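Local atomic coordinates of peroxidase (Cellulomonas bogoriensis 69B4 = DSM 16987, PDB entry 6QZO), a protein that binds heme b and probably works as a dye-decolorising (DyP-type) peroxidase, oxidising substrates at the expense of hydrogen peroxide. Residues A62-E65 with R66-V70; G220-G223 with W224-G227; G283-V286 with I287-A291. All coordinates share one frame; numbering follows the deposited sequence.

Contact 1: residues A62-E65 with R66-V70; sequences ASVE and RLLRV
A62-E65 and R66-V70 form one unbroken run of helix 61-78, in which the amides of R66, L67, L68 and R69 each bond to the carbonyl four residues earlier, the L68 N to V64 O bond measuring 3.0 Å. On this scaffold side chains four positions apart come to lie next to each other, and two such pairs carry the contact. E65 and R69 run side by side. Because E65 has CG anti to its own amide nitrogen (chi1 -170°) and stays extended beyond it, its carboxylate is brought alongside the R69 guanidinium. R69 turns the NE edge of that group to it: OE2 of E65 lies 2.8 Å from R69 NE and also accepts from R69 NH2, which is 2.9 Å from the same OE2. The oxygen sits almost in the guanidinium plane, while the carboxylate plane is turned 32° from it. On another side of the helix, V64 CG1 rests against L68 CD1 at 4.2 Å, and both side chains also touch L381 of helix 378-381. This part of the helix is amphipathic: V64 and L68 lie on its buried side, whereas the salt bridge of partly exposed E65 and exposed R69, flanked by Y375, probably adds modest stability.

Contact 2: residues G220-G223 with W224-G227; sequences GEPG and WLTG
The carbonyl oxygen of G223 is gripped twice by T226, at 2.7 Å from T226 OG1 and at 3.3 Å from T226 N. The setting is a short 3-10 turn in the loop between strands 170-179 and 229-238; a weak bond from L225 N to P222 O belongs to the same turn. The hydroxyl lies only 18° from the carbonyl plane, whereas the amide stands well above it, 54° out. A valine in place of T226 has no hydroxyl to offer, and G223 O would probably be held less firmly, by the longer amide bond. P222, which follows a cis peptide bond, lies beside W224 and points the same way, with its CB 3.6 Å from W224 CD1. The indole is set there by a chi1 of 73°, which puts CG between the backbone nitrogen and the carbonyl carbon. Its NE1 gives a hydrogen bond to the backbone oxygen of R118, and R379 and L380 of helix 378-381 also touch the side chain. L225 belongs to the same apolar cluster: its CD1 reaches P222 CG at 4.1 Å, and its CG lies 3.7 Å above one face of the W224 ring, offset toward the rim.

Contact 3: residues G283-V286 with I287-A291; sequences GRPV and IDLEA
An Asx turn at D288, set within a type I beta turn from D288 to A291, leads this loop into helix 292-296, the helix that begins with the heme ligand H292. P285 and L289 meet just ahead of that entry. Their side chains cross at a slant, P285 CG coming 4.1 Å from L289 CG, in an apolar touch near the protein surface. The leucine has its CG anti to the carbonyl carbon (chi1 -79°), and the end of its side chain comes back toward the proline ring. P285 CB also lies 3.2 Å from I287 O, a close van der Waals approach between the proline and the backbone two residues on. No hydrogen bond joins G283-V286 to I287-A291; the polar order lies within the second of them. D288 OD1 accepts from E290 N at 3.0 Å, using the lone pair directed away from OD2, with an N-H...O angle of 159°. The beta turn is completed by A291 N, 3.2 Å from D288 O. R294 bonds to the carbonyl oxygens of I287 and D288, tying the loop to the helix that follows. I287 is buried, touches L276, and has its side chain about 8 Å from that of H292. The arrangement is that of a turn running straight into an N-cap, here A291, on the approach to the proximal helix of a heme peroxidase.

How the contacts relate
The three contacts are all local, and they follow one another along the chain: contact 1 lies in the N-terminal half of the protein, contacts 2 and 3 in the C-terminal half. Each half contains a four-stranded antiparallel sheet of order 2-3-1-4, the duplicated ferredoxin-like arrangement of DyP-type peroxidases. Contacts 1 and 2 have centres about 20 Å apart and do not touch, yet both pack against helix 378-381 near the chain's end. Contact 3 stands apart, its centre about 53 Å from that of contact 1, across the centre of the chain, and about 42 Å from that of contact 2. It alone lies near the heme, the I287 side chain about 9 Å away.

Contact 1: residues A62-E65 with R66-V70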
ATOM      1  N   ALA A  62     -18.719 -16.069  25.670  1.00 29.06           N
ATOM      2  CA  ALA A  62     -19.256 -14.711  25.924  1.00 28.88           C
ATOM      3  C   ALA A  62     -18.345 -13.664  25.270  1.00 28.53           C
ATOM      4  O   ALA A  62     -18.884 -12.719  24.629  1.00 28.30           O
ATOM      5  CB  ALA A  62     -19.428 -14.473  27.404  1.00 28.94           C
ATOM      6  N   SER A  63     -17.024 -13.833  25.420  1.00 28.49           N
ATOM      7  CA  SER A  63     -15.960 -13.008  24.790  1.00 27.90           C
ATOM      8  C   SER A  63     -16.171 -12.975  23.281  1.00 27.86           C
ATOM      9  O   SER A  63     -16.210 -11.876  22.706  1.00 28.50           O
ATOM     10  CB  SER A  63     -14.585 -13.544  25.088  1.00 27.51           C
ATOM     11  OG  SER A  63     -14.320 -13.447  26.469  1.00 27.44           O
ATOM     12  N   VAL A  64     -16.250 -14.153  22.670  1.00 27.98           N
ATOM     13  CA  VAL A  64     -16.342 -14.291  21.190  1.00 28.01           C
ATOM     14  C   VAL A  64     -17.619 -13.585  20.741  1.00 27.66           C
ATOM     15  O   VAL A  64     -17.556 -12.794  19.766  1.00 27.07           O
ATOM     16  CB  VAL A  64     -16.307 -15.768  20.762  1.00 29.26           C
ATOM     17  CG1 VAL A  64     -16.481 -15.943  19.257  1.00 29.61           C
ATOM     18  CG2 VAL A  64     -15.025 -16.435  21.243  1.00 29.34           C
ATOM     19  N   GLU A  65     -18.724 -13.823  21.455  1.00 27.88           N
ATOM     20  CA  GLU A  65     -20.025 -13.212  21.101  1.00 27.71           C
ATOM     21  C   GLU A  65     -19.919 -11.687  21.131  1.00 26.52           C
ATOM     22  O   GLU A  65     -20.299 -11.053  20.126  1.00 26.38           O
ATOM     23  CB  GLU A  65     -21.125 -13.634  22.061  1.00 28.83           C
ATOM     24  CG  GLU A  65     -22.474 -13.183  21.533  1.00 29.67           C
ATOM     25  CD  GLU A  65     -23.628 -13.507  22.450  1.00 30.85           C
ATOM     26  OE1 GLU A  65     -23.600 -14.576  23.090  1.00 31.82           O
ATOM     27  OE2 GLU A  65     -24.549 -12.687  22.504  1.00 32.61           O
ATOM     28  N   ARG A  66     -19.451 -11.135  22.251  1.00 25.71           N
ATOM     29  CA  ARG A  66     -19.249  -9.670  22.427  1.00 25.30           C
ATOM     30  C   ARG A  66     -18.428  -9.123  21.247  1.00 23.69           C
ATOM     31  O   ARG A  66     -18.863  -8.139  20.617  1.00 23.76           O
ATOM     32  CB  ARG A  66     -18.564  -9.382  23.769  1.00 25.94           C
ATOM     33  CG  ARG A  66     -18.412  -7.903  24.093  1.00 26.80           C
ATOM     34  CD  ARG A  66     -19.740  -7.181  24.307  1.00 27.65           C
ATOM     35  NE  ARG A  66     -19.551  -5.736  24.440  1.00 28.26           N
ATOM     36  CZ  ARG A  66     -20.433  -4.894  24.985  1.00 29.58           C
ATOM     37  NH1 ARG A  66     -21.575  -5.343  25.477  1.00 30.54           N
ATOM     38  NH2 ARG A  66     -20.169  -3.598  25.042  1.00 30.33           N
ATOM     39  N   LEU A  67     -17.298  -9.754  20.944  1.00 22.22           N
ATOM     40  CA  LEU A  67     -16.384  -9.329  19.855  1.00 21.51           C
ATOM     41  C   LEU A  67     -17.148  -9.224  18.527  1.00 20.45           C
ATOM     42  O   LEU A  67     -17.041  -8.192  17.859  1.00 19.94           O
ATOM     43  CB  LEU A  67     -15.256 -10.355  19.740  1.00 21.37           C
ATOM     44  CG  LEU A  67     -14.242 -10.066  18.647  1.00 21.07           C
ATOM     45  CD1 LEU A  67     -13.629  -8.686  18.829  1.00 21.29           C
ATOM     46  CD2 LEU A  67     -13.143 -11.128  18.634  1.00 21.05           C
ATOM     47  N   LEU A  68     -17.873 -10.276  18.154  1.00 20.15           N
ATOM     48  CA  LEU A  68     -18.671 -10.329  16.894  1.00 19.53           C
ATOM     49  C   LEU A  68     -19.755  -9.253  16.901  1.00 19.46           C
ATOM     50  O   LEU A  68     -20.092  -8.736  15.815  1.00 19.22           O
ATOM     51  CB  LEU A  68     -19.303 -11.715  16.743  1.00 19.54           C
ATOM     52  CG  LEU A  68     -18.321 -12.866  16.585  1.00 19.35           C
ATOM     53  CD1 LEU A  68     -19.072 -14.188  16.484  1.00 19.66           C
ATOM     54  CD2 LEU A  68     -17.416 -12.650  15.370  1.00 18.92           C
ATOM     55  N   ARG A  69     -20.314  -8.962  18.070  1.00 20.01           N
ATOM     56  CA  ARG A  69     -21.418  -7.979  18.198  1.00 20.79           C
ATOM     57  C   ARG A  69     -20.864  -6.563  18.044  1.00 20.59           C
ATOM     58  O   ARG A  69     -21.500  -5.783  17.328  1.00 21.07           O
ATOM     59  CB  ARG A  69     -22.140  -8.122  19.531  1.00 21.70           C
ATOM     60  CG  ARG A  69     -23.125  -9.287  19.614  1.00 22.27           C
ATOM     61  CD  ARG A  69     -23.851  -9.105  20.930  1.00 23.10           C
ATOM     62  NE  ARG A  69     -24.754 -10.178  21.302  1.00 23.91           N
ATOM     63  CZ  ARG A  69     -26.082 -10.128  21.229  1.00 24.66           C
ATOM     64  NH1 ARG A  69     -26.710  -9.074  20.736  1.00 25.09           N
ATOM     65  NH2 ARG A  69     -26.795 -11.180  21.591  1.00 25.26           N
ATOM     66  N   VAL A  70     -19.749  -6.226  18.702  1.00 20.25           N
ATOM     67  CA  VAL A  70     -19.141  -4.865  18.563  1.00 20.34           C
ATOM     68  C   VAL A  70     -18.667  -4.682  17.109  1.00 19.46           C
ATOM     69  O   VAL A  70     -18.857  -3.588  16.562  1.00 19.41           O
ATOM     70  CB  VAL A  70     -18.027  -4.572  19.587  1.00 20.55           C
ATOM     71  CG1 VAL A  70     -18.577  -4.547  21.006  1.00 21.17           C
ATOM     72  CG2 VAL A  70     -16.865  -5.545  19.490  1.00 20.65           C
TER

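Contact 2: residues G220-G223 with W224-G227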
ATOM      1  N   GLY A 220     -26.802 -28.507   4.128  1.00 45.00           N
ATOM      2  CA  GLY A 220     -26.036 -29.531   4.864  1.00 43.61           C
ATOM      3  C   GLY A 220     -25.771 -29.165   6.317  1.00 41.90           C
ATOM      4  O   GLY A 220     -26.110 -28.053   6.745  1.00 40.44           O
ATOM      5  N   GLU A 221     -25.204 -30.117   7.056  1.00 41.06           N
ATOM      6  CA  GLU A 221     -24.643 -29.962   8.425  1.00 40.69           C
ATOM      7  C   GLU A 221     -23.219 -29.417   8.240  1.00 37.43           C
ATOM      8  O   GLU A 221     -22.528 -29.833   7.322  1.00 37.34           O
ATOM      9  CB  GLU A 221     -24.885 -31.302   9.123  1.00 44.90           C
ATOM     10  CG  GLU A 221     -24.541 -31.381  10.600  1.00 46.87           C
ATOM     11  CD  GLU A 221     -23.053 -31.585  10.844  1.00 49.24           C
ATOM     12  OE1 GLU A 221     -22.420 -32.381  10.096  1.00 50.71           O
ATOM     13  OE2 GLU A 221     -22.502 -30.926  11.775  1.00 51.12           O
ATOM     14  N   PRO A 222     -22.729 -28.444   9.041  1.00 34.24           N
ATOM     15  CA  PRO A 222     -23.489 -27.830  10.136  1.00 32.64           C
ATOM     16  C   PRO A 222     -24.392 -26.667   9.696  1.00 30.41           C
ATOM     17  O   PRO A 222     -24.011 -25.927   8.820  1.00 29.16           O
ATOM     18  CB  PRO A 222     -22.370 -27.347  11.072  1.00 32.42           C
ATOM     19  CG  PRO A 222     -21.249 -26.942  10.125  1.00 32.32           C
ATOM     20  CD  PRO A 222     -21.369 -27.896   8.944  1.00 32.77           C
ATOM     21  N   GLY A 223     -25.560 -26.542  10.339  1.00 30.00           N
ATOM     22  CA  GLY A 223     -26.658 -25.637   9.953  1.00 29.36           C
ATOM     23  C   GLY A 223     -26.267 -24.176  10.034  1.00 28.26           C
ATOM     24  O   GLY A 223     -26.838 -23.372   9.279  1.00 28.17           O
ATOM     25  N   TRP A 224     -25.336 -23.823  10.921  1.00 27.59           N
ATOM     26  CA  TRP A 224     -24.930 -22.411  11.161  1.00 27.29           C
ATOM     27  C   TRP A 224     -24.211 -21.809   9.940  1.00 26.19           C
ATOM     28  O   TRP A 224     -24.110 -20.568   9.880  1.00 25.88           O
ATOM     29  CB  TRP A 224     -24.063 -22.296  12.418  1.00 27.72           C
ATOM     30  CG  TRP A 224     -22.666 -22.826  12.294  1.00 27.36           C
ATOM     31  CD1 TRP A 224     -22.237 -24.070  12.648  1.00 28.19           C
ATOM     32  CD2 TRP A 224     -21.499 -22.119  11.831  1.00 26.96           C
ATOM     33  NE1 TRP A 224     -20.895 -24.193  12.419  1.00 28.07           N
ATOM     34  CE2 TRP A 224     -20.412 -23.008  11.925  1.00 27.00           C
ATOM     35  CE3 TRP A 224     -21.259 -20.822  11.361  1.00 26.98           C
ATOM     36  CZ2 TRP A 224     -19.114 -22.650  11.571  1.00 26.35           C
ATOM     37  CZ3 TRP A 224     -19.978 -20.469  11.002  1.00 26.06           C
ATOM     38  CH2 TRP A 224     -18.921 -21.370  11.104  1.00 25.98           C
ATOM     39  N   LEU A 225     -23.725 -22.633   9.007  1.00 25.03           N
ATOM     40  CA  LEU A 225     -22.989 -22.152   7.810  1.00 24.17           C
ATOM     41  C   LEU A 225     -23.924 -21.860   6.629  1.00 24.41           C
ATOM     42  O   LEU A 225     -23.383 -21.507   5.562  1.00 24.52           O
ATOM     43  CB  LEU A 225     -21.947 -23.196   7.406  1.00 23.78           C
ATOM     44  CG  LEU A 225     -20.548 -22.962   7.960  1.00 23.23           C
ATOM     45  CD1 LEU A 225     -19.673 -24.126   7.569  1.00 23.33           C
ATOM     46  CD2 LEU A 225     -19.953 -21.657   7.450  1.00 22.56           C
ATOM     47  N   THR A 226     -25.247 -21.957   6.786  1.00 24.13           N
ATOM     48  CA  THR A 226     -26.210 -21.575   5.720  1.00 24.68           C
ATOM     49  C   THR A 226     -25.926 -20.147   5.251  1.00 24.24           C
ATOM     50  O   THR A 226     -25.932 -19.252   6.114  1.00 24.87           O
ATOM     51  CB  THR A 226     -27.672 -21.595   6.184  1.00 25.49           C
ATOM     52  OG1 THR A 226     -27.895 -22.820   6.882  1.00 25.84           O
ATOM     53  CG2 THR A 226     -28.636 -21.445   5.026  1.00 26.02           C
ATOM     54  N   GLY A 227     -25.748 -19.947   3.936  1.00 24.07           N
ATOM     55  CA  GLY A 227     -25.413 -18.646   3.327  1.00 23.53           C
ATOM     56  C   GLY A 227     -23.911 -18.357   3.407  1.00 22.86           C
ATOM     57  O   GLY A 227     -23.467 -17.290   2.901  1.00 22.47           O
TER

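Contact 3: residues G283-V286 with I287-A291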
ATOM      1  N   GLY A 283       3.982 -33.015 -33.038  1.00 51.90           N
ATOM      2  CA  GLY A 283       3.123 -33.903 -32.227  1.00 50.66           C
ATOM      3  C   GLY A 283       3.255 -33.660 -30.727  1.00 49.00           C
ATOM      4  O   GLY A 283       2.802 -34.537 -29.958  1.00 48.48           O
ATOM      5  N   ARG A 284       3.864 -32.535 -30.320  1.00 47.10           N
ATOM      6  CA  ARG A 284       3.941 -32.073 -28.908  1.00 45.51           C
ATOM      7  C   ARG A 284       2.672 -31.289 -28.581  1.00 42.02           C
ATOM      8  O   ARG A 284       2.161 -30.558 -29.426  1.00 41.41           O
ATOM      9  CB  ARG A 284       5.173 -31.189 -28.662  1.00 46.98           C
ATOM     10  CG  ARG A 284       6.513 -31.772 -29.085  1.00 48.96           C
ATOM     11  CD  ARG A 284       6.994 -32.792 -28.062  1.00 50.31           C
ATOM     12  NE  ARG A 284       8.431 -33.080 -28.117  1.00 52.13           N
ATOM     13  CZ  ARG A 284       8.999 -34.295 -28.311  1.00 51.76           C
ATOM     14  NH1 ARG A 284       8.248 -35.369 -28.497  1.00 52.31           N
ATOM     15  NH2 ARG A 284      10.315 -34.411 -28.332  1.00 50.98           N
ATOM     16  N   PRO A 285       2.111 -31.413 -27.358  1.00 38.97           N
ATOM     17  CA  PRO A 285       0.965 -30.589 -26.959  1.00 37.21           C
ATOM     18  C   PRO A 285       1.289 -29.090 -27.034  1.00 35.55           C
ATOM     19  O   PRO A 285       2.348 -28.717 -26.546  1.00 35.09           O
ATOM     20  CB  PRO A 285       0.700 -30.992 -25.500  1.00 36.43           C
ATOM     21  CG  PRO A 285       1.340 -32.368 -25.371  1.00 37.14           C
ATOM     22  CD  PRO A 285       2.528 -32.368 -26.315  1.00 38.25           C
ATOM     23  N   VAL A 286       0.396 -28.275 -27.615  1.00 34.20           N
ATOM     24  CA  VAL A 286       0.616 -26.805 -27.777  1.00 32.98           C
ATOM     25  C   VAL A 286       0.652 -26.176 -26.383  1.00 31.12           C
ATOM     26  O   VAL A 286       1.549 -25.378 -26.128  1.00 30.43           O
ATOM     27  CB  VAL A 286      -0.454 -26.136 -28.661  1.00 33.42           C
ATOM     28  CG1 VAL A 286      -0.286 -24.627 -28.700  1.00 33.25           C
ATOM     29  CG2 VAL A 286      -0.440 -26.677 -30.074  1.00 34.58           C
ATOM     30  N   ILE A 287      -0.312 -26.531 -25.531  1.00 29.87           N
ATOM     31  CA  ILE A 287      -0.287 -26.206 -24.077  1.00 28.34           C
ATOM     32  C   ILE A 287       0.434 -27.355 -23.381  1.00 28.02           C
ATOM     33  O   ILE A 287       0.011 -28.528 -23.577  1.00 27.68           O
ATOM     34  CB  ILE A 287      -1.708 -25.979 -23.529  1.00 28.07           C
ATOM     35  CG1 ILE A 287      -2.369 -24.770 -24.209  1.00 28.10           C
ATOM     36  CG2 ILE A 287      -1.677 -25.826 -22.014  1.00 27.13           C
ATOM     37  CD1 ILE A 287      -3.857 -24.774 -24.163  1.00 28.02           C
ATOM     38  N   ASP A 288       1.510 -27.039 -22.651  1.00 27.03           N
ATOM     39  CA  ASP A 288       2.412 -28.051 -22.043  1.00 27.03           C
ATOM     40  C   ASP A 288       1.595 -28.967 -21.120  1.00 27.07           C
ATOM     41  O   ASP A 288       0.583 -28.495 -20.541  1.00 25.97           O
ATOM     42  CB  ASP A 288       3.555 -27.360 -21.298  1.00 26.58           C
ATOM     43  CG  ASP A 288       4.753 -28.254 -21.049  1.00 26.98           C
ATOM     44  OD1 ASP A 288       4.709 -29.018 -20.070  1.00 26.62           O
ATOM     45  OD2 ASP A 288       5.710 -28.203 -21.857  1.00 27.61           O
ATOM     46  N   LEU A 289       2.032 -30.217 -20.967  1.00 27.42           N
ATOM     47  CA  LEU A 289       1.397 -31.224 -20.069  1.00 27.65           C
ATOM     48  C   LEU A 289       1.437 -30.718 -18.622  1.00 27.09           C
ATOM     49  O   LEU A 289       0.578 -31.140 -17.836  1.00 27.38           O
ATOM     50  CB  LEU A 289       2.111 -32.580 -20.192  1.00 28.20           C
ATOM     51  CG  LEU A 289       1.762 -33.433 -21.410  1.00 29.14           C
ATOM     52  CD1 LEU A 289       2.492 -34.775 -21.361  1.00 29.75           C
ATOM     53  CD2 LEU A 289       0.261 -33.678 -21.534  1.00 29.47           C
ATOM     54  N   GLU A 290       2.382 -29.831 -18.290  1.00 27.13           N
ATOM     55  CA  GLU A 290       2.627 -29.322 -16.914  1.00 26.32           C
ATOM     56  C   GLU A 290       2.371 -27.812 -16.843  1.00 25.22           C
ATOM     57  O   GLU A 290       2.758 -27.193 -15.848  1.00 25.34           O
ATOM     58  CB  GLU A 290       4.052 -29.695 -16.511  1.00 27.05           C
ATOM     59  CG  GLU A 290       4.192 -31.186 -16.245  1.00 28.01           C
ATOM     60  CD  GLU A 290       5.565 -31.650 -15.818  1.00 28.75           C
ATOM     61  OE1 GLU A 290       6.535 -30.862 -15.976  1.00 29.74           O
ATOM     62  OE2 GLU A 290       5.642 -32.768 -15.286  1.00 28.92           O
ATOM     63  N   ALA A 291       1.718 -27.251 -17.855  1.00 24.96           N
ATOM     64  CA  ALA A 291       1.287 -25.831 -17.916  1.00 24.19           C
ATOM     65  C   ALA A 291       0.264 -25.586 -16.803  1.00 23.56           C
ATOM     66  O   ALA A 291      -0.573 -26.480 -16.570  1.00 24.27           O
ATOM     67  CB  ALA A 291       0.703 -25.509 -19.263  1.00 24.28           C
TER